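Oxidoreductase (Bordetella pertussis, PDB 3Q2K) probably catalyses the NAD-dependent oxidation of UDP-N-acetylglucosaminuronic acid at its sugar ring, a step in making 2,3-diacetamido-2,3-dideoxy-D-mannuronic acid. Local coordinates at residues G202-N207 / E238-G243. Numbering follows the deposited sequence.
Sequences GGAFMN and EAEDTG. With HP7 ((2S,3S,4R,5R,6R)-5-acetamido-6-[[[(2R,3S,4R,5R)-5-(2,4-dioxopyrimidin-1-yl)-3,4-dihydroxy-oxolan-2-yl]methoxy-hydroxy-phosphoryl]oxy-hydroxy-phosphoryl]oxy-3,4-dihydroxy-oxane-2-carboxylic acid), chain V.
A buried junction held by two hydrogen bonds, both accepted by Glu-240, fastens the substrate-side loop 202-207 to the chain entering strand 242-249 of the C-terminal alpha/beta domain. The backbone bond runs from Ala-204 N to Glu-240 O (2.8 Å). Glu-240 then folds its side chain back over the loop: the chain bends at chi2 (-80°), bringing OE2 to the amide of Phe-205, with N to OE2 at 2.8 Å and nearly straight (166°). OE2 also bonds Tyr-356 OH, so this buried carboxylate oxygen is gripped twice; a long acidic side chain suits the place because it can reach a loop amide buried beside it. The same OE2 lies at the edge of the Phe-205 ring, 3.3 Å from CD2, the ring and carboxylate planes turned 45° apart. Further along that edge, Phe-205 CE2 meets Gly-243 CA at 3.6 Å; glycine, lacking a side chain, lets the ring come this close to the strand backbone. Gly-203 is equally apt: Ala-239 CB, a mere methyl, presses on its CA (3.2 Å), with Glu-240 O also close. Four residues on, Asn-207 OD1 accepts a bond from O4' of the bound UDP-sugar (2.7 Å), while its ND2 is held by Asp-201. Strand 254-260 packs on Ala-204 and Phe-205, strand 223-231 reaches Phe-205 and Glu-240 through Thr-230, and helix 342-361 adds Ile-355 and Tyr-356 against the phenyl ring.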
loop_
_atom_site.group_PDB
_atom_site.type_symbol
_atom_site.label_atom_id
_atom_site.label_comp_id
_atom_site.label_asym_id
_atom_site.label_seq_id
_atom_site.Cartn_x
_atom_site.Cartn_y
_atom_site.Cartn_z
ATOM N N GLY C 202 -25.270 4.938 13.019
ATOM C CA GLY C 202 -23.830 4.974 13.256
ATOM C C GLY C 202 -23.568 4.695 14.722
ATOM O O GLY C 202 -24.466 4.278 15.454
ATOM N N GLY C 203 -22.344 4.930 15.175
ATOM C CA GLY C 203 -21.957 4.543 16.530
ATOM C C GLY C 203 -21.664 5.745 17.408
ATOM O O GLY C 203 -22.110 6.853 17.098
ATOM N N ALA C 204 -20.846 5.562 18.439
ATOM C CA ALA C 204 -20.532 6.683 19.319
ATOM C C ALA C 204 -20.159 8.004 18.638
ATOM O O ALA C 204 -20.358 9.096 19.183
ATOM C CB ALA C 204 -19.364 6.294 20.199
ATOM N N PHE C 205 -19.444 7.904 17.521
ATOM C CA PHE C 205 -18.892 9.095 16.870
ATOM C C PHE C 205 -20.009 9.841 16.156
ATOM O O PHE C 205 -20.168 11.046 16.351
ATOM C CB PHE C 205 -17.775 8.804 15.855
ATOM C CG PHE C 205 -16.418 8.672 16.482
ATOM C CD1 PHE C 205 -15.585 9.769 16.606
ATOM C CD2 PHE C 205 -15.979 7.450 16.976
ATOM C CE1 PHE C 205 -14.326 9.633 17.162
ATOM C CE2 PHE C 205 -14.736 7.321 17.561
ATOM C CZ PHE C 205 -13.896 8.408 17.642
ATOM N N MET C 206 -20.774 9.101 15.358
ATOM C CA MET C 206 -21.770 9.695 14.478
ATOM C C MET C 206 -23.000 10.177 15.242
ATOM O O MET C 206 -23.555 11.230 14.942
ATOM C CB MET C 206 -22.214 8.702 13.407
ATOM C CG MET C 206 -23.191 9.277 12.391
ATOM S SD MET C 206 -23.292 8.077 11.050
ATOM C CE MET C 206 -21.906 8.619 10.057
ATOM N N ASN C 207 -23.411 9.440 16.270
ATOM C CA ASN C 207 -24.548 9.886 17.063
ATOM C C ASN C 207 -24.108 10.867 18.150
ATOM O O ASN C 207 -24.221 12.075 17.950
ATOM C CB ASN C 207 -25.365 8.704 17.596
ATOM C CG ASN C 207 -26.621 9.167 18.272
ATOM O OD1 ASN C 207 -26.547 10.202 18.929
ATOM N ND2 ASN C 207 -27.741 8.474 18.076
ATOM N N GLU C 238 -24.334 -2.621 16.102
ATOM C CA GLU C 238 -23.496 -2.827 14.926
ATOM C C GLU C 238 -22.234 -1.968 14.843
ATOM O O GLU C 238 -21.214 -2.423 14.337
ATOM C CB GLU C 238 -24.304 -2.593 13.654
ATOM C CG GLU C 238 -25.518 -3.495 13.518
ATOM C CD GLU C 238 -26.215 -3.265 12.188
ATOM O OE1 GLU C 238 -25.929 -2.245 11.532
ATOM O OE2 GLU C 238 -27.040 -4.084 11.741
ATOM N N ALA C 239 -22.330 -0.729 15.311
ATOM C CA ALA C 239 -21.371 0.346 15.088
ATOM C C ALA C 239 -20.477 0.365 16.312
ATOM O O ALA C 239 -20.618 -0.471 17.207
ATOM C CB ALA C 239 -22.144 1.679 15.024
ATOM N N GLU C 240 -19.609 1.367 16.374
ATOM C CA GLU C 240 -18.589 1.323 17.420
ATOM C C GLU C 240 -19.167 1.959 18.683
ATOM O O GLU C 240 -20.006 2.845 18.543
ATOM C CB GLU C 240 -17.341 2.095 16.988
ATOM C CG GLU C 240 -17.476 3.591 17.253
ATOM C CD GLU C 240 -18.299 4.304 16.195
ATOM O OE1 GLU C 240 -18.674 3.655 15.199
ATOM O OE2 GLU C 240 -18.589 5.516 16.311
ATOM N N ASP C 241 -18.768 1.514 19.874
ATOM C CA ASP C 241 -19.141 2.171 21.124
ATOM C C ASP C 241 -17.936 2.894 21.701
ATOM O O ASP C 241 -18.087 3.643 22.663
ATOM C CB ASP C 241 -19.698 1.208 22.185
ATOM C CG ASP C 241 -18.773 0.054 22.524
ATOM O OD1 ASP C 241 -17.532 0.147 22.413
ATOM O OD2 ASP C 241 -19.307 -0.986 22.959
ATOM N N THR C 242 -16.761 2.670 21.120
ATOM C CA THR C 242 -15.549 3.272 21.648
ATOM C C THR C 242 -14.613 3.540 20.480
ATOM O O THR C 242 -14.492 2.713 19.569
ATOM C CB THR C 242 -14.897 2.174 22.506
ATOM O OG1 THR C 242 -15.801 1.834 23.563
ATOM C CG2 THR C 242 -13.554 2.622 23.033
ATOM N N GLY C 243 -13.926 4.675 20.525
ATOM C CA GLY C 243 -12.871 4.916 19.557
ATOM C C GLY C 243 -12.006 6.125 19.828
ATOM O O GLY C 243 -12.220 6.907 20.755
HETATM N N1 HP7 V . -27.366 8.309 29.912
HETATM C C2 HP7 V . -26.907 7.438 30.822
HETATM O O2 HP7 V . -27.205 6.229 30.895
HETATM N N3 HP7 V . -26.037 7.857 31.756
HETATM C C4 HP7 V . -25.633 9.145 31.760
HETATM O O4 HP7 V . -24.788 9.430 32.635
HETATM C C5 HP7 V . -26.098 10.063 30.821
HETATM C C6 HP7 V . -27.006 9.601 29.869
HETATM P PA HP7 V . -29.287 12.501 27.602
HETATM P PB HP7 V . -29.469 14.300 25.386
HETATM O "O'P" HP7 V . -27.729 9.599 23.349
HETATM O "O'Q" HP7 V . -29.337 9.709 21.968
HETATM C "C1'" HP7 V . -27.490 13.701 23.777
HETATM O O1A HP7 V . -28.282 13.232 28.466
HETATM O O1B HP7 V . -28.816 15.472 26.079
HETATM C C1C HP7 V . -28.307 7.798 28.917
HETATM C "C2'" HP7 V . -26.876 14.345 22.531
HETATM N "N2'" HP7 V . -27.010 15.793 22.443
HETATM O O2A HP7 V . -30.761 12.442 27.929
HETATM O O2B HP7 V . -30.955 14.184 25.169
HETATM C C2C HP7 V . -29.734 8.025 29.396
HETATM O O2C HP7 V . -30.505 6.917 28.931
HETATM C "C3'" HP7 V . -27.606 13.810 21.306
HETATM O "O3'" HP7 V . -27.139 14.334 20.048
HETATM O O3A HP7 V . -29.000 12.922 26.074
HETATM O O3B HP7 V . -28.814 14.221 23.910
HETATM C C3C HP7 V . -30.168 9.135 28.457
HETATM O O3C HP7 V . -31.585 9.050 28.330
HETATM C "C4'" HP7 V . -27.580 12.285 21.395
HETATM O "O4'" HP7 V . -28.273 11.814 20.233
HETATM C C4C HP7 V . -29.458 8.806 27.151
HETATM O O4C HP7 V . -28.170 8.496 27.676
HETATM C "C5'" HP7 V . -28.346 11.805 22.625
HETATM O "O5'" HP7 V . -27.604 12.271 23.745
HETATM C C5C HP7 V . -29.289 10.128 26.415
HETATM O O5C HP7 V . -28.759 10.993 27.419
HETATM C "C6'" HP7 V . -28.473 10.308 22.644
HETATM C "C7'" HP7 V . -26.142 16.613 23.028
HETATM O "O7'" HP7 V . -25.157 16.105 23.554
HETATM C "C8'" HP7 V . -26.363 18.100 23.036
#